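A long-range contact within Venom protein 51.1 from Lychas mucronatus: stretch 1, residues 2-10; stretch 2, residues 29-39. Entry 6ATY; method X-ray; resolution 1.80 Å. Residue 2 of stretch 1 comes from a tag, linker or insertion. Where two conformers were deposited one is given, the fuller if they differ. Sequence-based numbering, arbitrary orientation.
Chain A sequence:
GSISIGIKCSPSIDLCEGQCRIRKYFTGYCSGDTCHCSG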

ATOM      1  N   SER A   2      10.719   0.232  -0.274  1.00 29.35           N
ATOM      2  CA  SER A   2       9.374   0.306   0.351  1.00 27.00           C
ATOM      3  C   SER A   2       9.369  -0.516   1.649  1.00 26.74           C
ATOM      4  O   SER A   2      10.196  -1.463   1.816  1.00 29.15           O
ATOM      5  N   ILE A   3       8.466  -0.145   2.567  1.00 21.16           N
ATOM      6  CA  ILE A   3       7.989  -1.083   3.625  1.00 17.45           C
ATOM      7  C   ILE A   3       6.718  -1.787   3.186  1.00 15.21           C
ATOM      8  O   ILE A   3       6.096  -1.354   2.225  1.00 13.47           O
ATOM      9  N   SER A   4       6.433  -2.955   3.768  1.00 15.05           N
ATOM     10  CA  SER A   4       5.126  -3.619   3.639  1.00 16.02           C
ATOM     11  C   SER A   4       4.363  -3.403   4.915  1.00 14.25           C
ATOM     12  O   SER A   4       4.948  -3.420   6.024  1.00 15.01           O
ATOM     13  N   ILE A   5       3.077  -3.152   4.788  1.00 13.94           N
ATOM     14  CA  ILE A   5       2.213  -2.985   5.955  1.00 14.84           C
ATOM     15  C   ILE A   5       1.291  -4.178   6.170  1.00 16.79           C
ATOM     16  O   ILE A   5       0.498  -4.161   7.078  1.00 17.30           O
ATOM     17  N   GLY A   6       1.328  -5.192   5.337  1.00 17.68           N
ATOM     18  CA  GLY A   6       0.526  -6.415   5.708  1.00 23.18           C
ATOM     19  C   GLY A   6      -1.012  -6.229   5.648  1.00 23.36           C
ATOM     20  O   GLY A   6      -1.774  -6.957   6.284  1.00 30.79           O
ATOM     21  N   ILE A   7      -1.457  -5.240   4.887  1.00 18.96           N
ATOM     22  CA  ILE A   7      -2.864  -5.063   4.492  1.00 16.28           C
ATOM     23  C   ILE A   7      -2.964  -5.813   3.155  1.00 14.30           C
ATOM     24  O   ILE A   7      -2.093  -5.684   2.286  1.00 12.54           O
ATOM     25  N   LYS A   8      -4.007  -6.598   3.012  1.00 12.57           N
ATOM     26  CA  LYS A   8      -4.288  -7.339   1.782  1.00 12.34           C
ATOM     27  C   LYS A   8      -4.894  -6.417   0.754  1.00 10.64           C
ATOM     28  O   LYS A   8      -5.720  -5.550   1.074  1.00  9.70           O
ATOM     29  N   CYS A   9      -4.522  -6.660  -0.488  1.00 10.22           N
ATOM     30  CA  CYS A   9      -4.892  -5.814  -1.627  1.00 10.12           C
ATOM     31  C   CYS A   9      -4.941  -6.629  -2.921  1.00  9.49           C
ATOM     32  O   CYS A   9      -4.462  -7.756  -2.981  1.00  8.44           O
ATOM     33  N   SER A  10      -5.485  -6.010  -3.955  1.00 10.13           N
ATOM     34  CA  SER A  10      -5.397  -6.537  -5.326  1.00 10.71           C
ATOM     35  C   SER A  10      -4.886  -5.425  -6.232  1.00 11.24           C
ATOM     36  O   SER A  10      -5.414  -4.318  -6.206  1.00 10.03           O
ATOM     37  N   TYR A  29       1.385   0.948  -3.057  1.00 13.29           N
ATOM     38  CA  TYR A  29       0.940   0.136  -4.184  1.00 13.80           C
ATOM     39  C   TYR A  29       0.838  -1.314  -3.697  1.00 11.86           C
ATOM     40  O   TYR A  29       1.456  -1.695  -2.705  1.00 11.03           O
ATOM     41  N   CYS A  30       0.031  -2.071  -4.400  1.00 11.47           N
ATOM     42  CA  CYS A  30      -0.183  -3.460  -4.143  1.00 11.40           C
ATOM     43  C   CYS A  30       0.884  -4.230  -4.934  1.00 12.53           C
ATOM     44  O   CYS A  30       0.925  -4.186  -6.158  1.00 13.95           O
ATOM     45  N   SER A  31       1.672  -5.147  -3.949  1.00 15.67           N
ATOM     46  CA  SER A  31       2.575  -6.097  -4.583  1.00 17.89           C
ATOM     47  C   SER A  31       2.162  -7.495  -4.258  1.00 16.71           C
ATOM     48  O   SER A  31       2.194  -7.881  -3.099  1.00 17.48           O
ATOM     49  N   GLY A  32       1.818  -8.259  -5.299  1.00 16.81           N
ATOM     50  CA  GLY A  32       1.203  -9.564  -5.153  1.00 16.90           C
ATOM     51  C   GLY A  32      -0.171  -9.400  -4.521  1.00 15.91           C
ATOM     52  O   GLY A  32      -1.167  -9.131  -5.211  1.00 15.19           O
ATOM     53  N   ASP A  33      -0.224  -9.546  -3.201  1.00 15.41           N
ATOM     54  CA  ASP A  33      -1.463  -9.267  -2.492  1.00 15.48           C
ATOM     55  C   ASP A  33      -1.270  -8.518  -1.190  1.00 13.45           C
ATOM     56  O   ASP A  33      -2.137  -8.567  -0.361  1.00 11.59           O
ATOM     57  N   THR A  34      -0.178  -7.753  -1.072  1.00 12.84           N
ATOM     58  CA  THR A  34       0.138  -7.023   0.135  1.00 13.15           C
ATOM     59  C   THR A  34       0.479  -5.589  -0.198  1.00 11.88           C
ATOM     60  O   THR A  34       1.177  -5.345  -1.204  1.00 10.94           O
ATOM     61  N   CYS A  35      -0.036  -4.635   0.602  1.00 10.74           N
ATOM     62  CA  CYS A  35       0.332  -3.200   0.417  1.00 10.23           C
ATOM     63  C   CYS A  35       1.776  -2.881   0.839  1.00 10.02           C
ATOM     64  O   CYS A  35       2.223  -3.243   1.971  1.00  9.89           O
ATOM     65  N   HIS A  36       2.467  -2.201  -0.076  1.00 10.24           N
ATOM     66  CA  HIS A  36       3.759  -1.556   0.197  1.00 12.14           C
ATOM     67  C   HIS A  36       3.587  -0.054   0.246  1.00 12.89           C
ATOM     68  O   HIS A  36       2.702   0.501  -0.438  1.00 11.83           O
ATOM     69  N   CYS A  37       4.417   0.609   1.061  1.00 12.65           N
ATOM     70  CA  CYS A  37       4.376   2.080   1.181  1.00 12.90           C
ATOM     71  C   CYS A  37       5.778   2.629   1.020  1.00 14.31           C
ATOM     72  O   CYS A  37       6.753   1.939   1.321  1.00 13.04           O
ATOM     73  N   SER A  38       5.901   3.850   0.516  1.00 16.22           N
ATOM     74  CA  SER A  38       7.199   4.540   0.594  1.00 18.85           C
ATOM     75  C   SER A  38       7.011   6.020   0.798  1.00 18.21           C
ATOM     76  O   SER A  38       5.904   6.546   0.557  1.00 17.47           O
ATOM     77  N   GLY A  39       8.083   6.709   1.184  0.50 16.17           N
ATOM     78  CA  GLY A  39       7.987   8.149   1.392  0.50 16.67           C
ATOM     79  C   GLY A  39       7.211   8.431   2.672  0.50 17.56           C
ATOM     80  O   GLY A  39       6.504   9.441   2.785  0.50 20.51           O
TER

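Strand 3-8 runs antiparallel to strand 34-38, their N-to-C directions 142° apart, and the main chain satisfies much of its own polarity across the gap. Ile 3 forms both bonds of a hydrogen-bonded pair: its N donates to Cys 37 O (3.0 Å, with a bent N-H...O angle of 138°), and its O accepts from Cys 37 N (2.8 Å, 159°). Further along, Ile 5 N reaches Cys 35 O at 2.9 Å and 166°, but Cys 35 N donates to Ile 7 O, also at 2.9 Å, rather than back to Ile 5. This change of partner marks a beta bulge, in which the register shifts by two between Ser 4 and Lys 8; Gly 6 lies within it at a positive phi of 69°. Beyond the strand, Cys 9 N donates to Asp 33 O at 3.1 Å.

Ser 4, Lys 8, Thr 34 and His 36 direct their side chains to one face of the sheet. The ring of His 36 (chi1 m) meets two serines, one at its edge and one over a face. Ser 2, a tag residue in rotamer p, lies at the ring edge, and its OG is hydrogen-bonded to His 36 ND1 at 2.9 Å; either atom could be the donor. The same OG is 3.2 Å from Tyr 29 OH, brought close because the tyrosine side chain returns although its CA-to-CB bond points away. Ser 4 (m) instead places its OG over a ring face, 3.2 Å from His 36 CE1. The charged pair lies at the other end: Lys 8, extended through t, t, t before a final p turn, brings NZ to 2.6 Å from Asp 33 OD2, a short salt bridge that pairs the ammonium with a carboxylate oxygen.

Sulfur and aliphatic carbon supply the apolar packing. Ile 5 (p, t) sets CG1 3.7 Å from Cys 35 CB and CG2 3.7 Å from Cys 37 SG, while Ile 3 (p, t) brings CG1 to 4.1 Å from Cys 37 CB. Ile 7 (m, m) touches more lightly, with CG2 4.1 Å from Cys 35 SG, and its end leads away. Cys 35 and Cys 37, both m and buried, are bonded covalently elsewhere in the structure. The covalent tie between the stretches is the disulfide from Cys 9 SG to Cys 30 SG (2.0 Å, chi3 87°), joining a p cysteine to a t cysteine; alongside it, Cys 9 CB packs 3.7 Å from Cys 35 SG.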

ATOM      1  CB  SER A   2       8.278  -0.236  -0.615  1.00 28.46           C
ATOM      2  OG  SER A   2       8.362  -1.670  -0.848  1.00 27.55           O
ATOM      3  CB  ILE A   3       7.782  -0.356   4.951  1.00 18.86           C
ATOM      4  CG1 ILE A   3       6.585   0.594   4.861  1.00 20.57           C
ATOM      5  CG2 ILE A   3       9.061   0.384   5.301  1.00 19.66           C
ATOM      6  CD1 ILE A   3       5.870   0.792   6.151  1.00 23.24           C
ATOM      7  CB  SER A   4       5.241  -5.154   3.465  1.00 18.70           C
ATOM      8  OG  SER A   4       6.154  -5.459   2.498  1.00 25.89           O
ATOM      9  CB  ILE A   5       1.389  -1.693   5.906  1.00 14.95           C
ATOM     10  CG1 ILE A   5       0.525  -1.610   4.643  1.00 13.74           C
ATOM     11  CG2 ILE A   5       2.314  -0.482   6.004  1.00 15.73           C
ATOM     12  CD1 ILE A   5      -0.403  -0.425   4.663  1.00 14.84           C
ATOM     13  CB  ILE A   7      -3.210  -3.554   4.290  1.00 17.63           C
ATOM     14  CG1 ILE A   7      -3.202  -2.820   5.638  1.00 19.71           C
ATOM     15  CG2 ILE A   7      -4.574  -3.336   3.644  1.00 17.96           C
ATOM     16  CD1 ILE A   7      -4.092  -3.442   6.705  1.00 20.80           C
ATOM     17  CB  LYS A   8      -5.251  -8.476   2.088  1.00 14.45           C
ATOM     18  CG  LYS A   8      -5.346  -9.515   0.996  1.00 16.93           C
ATOM     19  CD  LYS A   8      -6.025 -10.767   1.487  1.00 20.54           C
ATOM     20  CE  LYS A   8      -6.323 -11.730   0.344  1.00 23.33           C
ATOM     21  NZ  LYS A   8      -5.069 -12.274  -0.216  1.00 27.00           N
ATOM     22  CB  CYS A   9      -3.911  -4.659  -1.789  1.00 10.24           C
ATOM     23  SG  CYS A   9      -2.199  -5.191  -1.974  1.00 10.72           S
ATOM     24  CB  SER A  10      -6.777  -6.997  -5.816  1.00 11.77           C
ATOM     25  OG  SER A  10      -6.806  -7.155  -7.245  1.00 12.78           O
ATOM     26  CB  TYR A  29       1.939   0.206  -5.349  1.00 15.44           C
ATOM     27  CG  TYR A  29       3.296  -0.346  -4.985  1.00 18.08           C
ATOM     28  CD1 TYR A  29       4.206   0.439  -4.276  1.00 21.79           C
ATOM     29  CD2 TYR A  29       3.668  -1.646  -5.288  1.00 19.90           C
ATOM     30  CE1 TYR A  29       5.458  -0.041  -3.910  1.00 23.39           C
ATOM     31  CE2 TYR A  29       4.937  -2.143  -4.908  1.00 21.84           C
ATOM     32  CZ  TYR A  29       5.814  -1.314  -4.207  1.00 24.35           C
ATOM     33  OH  TYR A  29       7.100  -1.737  -3.828  1.00 29.82           O
ATOM     34  CB  CYS A  30      -1.563  -3.879  -4.588  1.00 11.56           C
ATOM     35  SG  CYS A  30      -2.010  -5.514  -3.983  1.00 11.86           S
ATOM     36  CB  SER A  31       4.002  -5.863  -4.164  1.00 20.64           C
ATOM     37  OG  SER A  31       4.839  -6.780  -4.856  1.00 22.24           O
ATOM     38  CB  ASP A  33      -2.286 -10.559  -2.273  1.00 18.51           C
ATOM     39  CG  ASP A  33      -1.737 -11.448  -1.150  1.00 22.50           C
ATOM     40  OD1 ASP A  33      -0.561 -11.300  -0.727  1.00 22.38           O
ATOM     41  OD2 ASP A  33      -2.520 -12.292  -0.652  1.00 29.37           O
ATOM     42  CB  THR A  34       1.369  -7.653   0.808  1.00 15.50           C
ATOM     43  OG1 THR A  34       1.120  -9.059   0.973  1.00 17.46           O
ATOM     44  CG2 THR A  34       1.614  -7.028   2.153  1.00 16.46           C
ATOM     45  CB  CYS A  35      -0.615  -2.284   1.170  1.00 10.69           C
ATOM     46  SG  CYS A  35      -2.277  -2.188   0.482  1.00 11.00           S
ATOM     47  CB  HIS A  36       4.747  -1.931  -0.902  1.00 13.55           C
ATOM     48  CG  HIS A  36       5.124  -3.370  -0.879  1.00 15.68           C
ATOM     49  ND1 HIS A  36       6.414  -3.800  -0.662  1.00 17.19           N
ATOM     50  CD2 HIS A  36       4.356  -4.487  -0.937  1.00 17.47           C
ATOM     51  CE1 HIS A  36       6.442  -5.122  -0.657  1.00 19.26           C
ATOM     52  NE2 HIS A  36       5.200  -5.567  -0.812  1.00 20.04           N
ATOM     53  CB  CYS A  37       3.847   2.512   2.560  1.00 12.32           C
ATOM     54  SG  CYS A  37       2.288   1.779   3.059  1.00 11.88           S
ATOM     55  CB  SER A  38       8.036   4.281  -0.657  1.00 22.60           C
ATOM     56  OG  SER A  38       7.227   4.170  -1.805  1.00 26.61           O
TER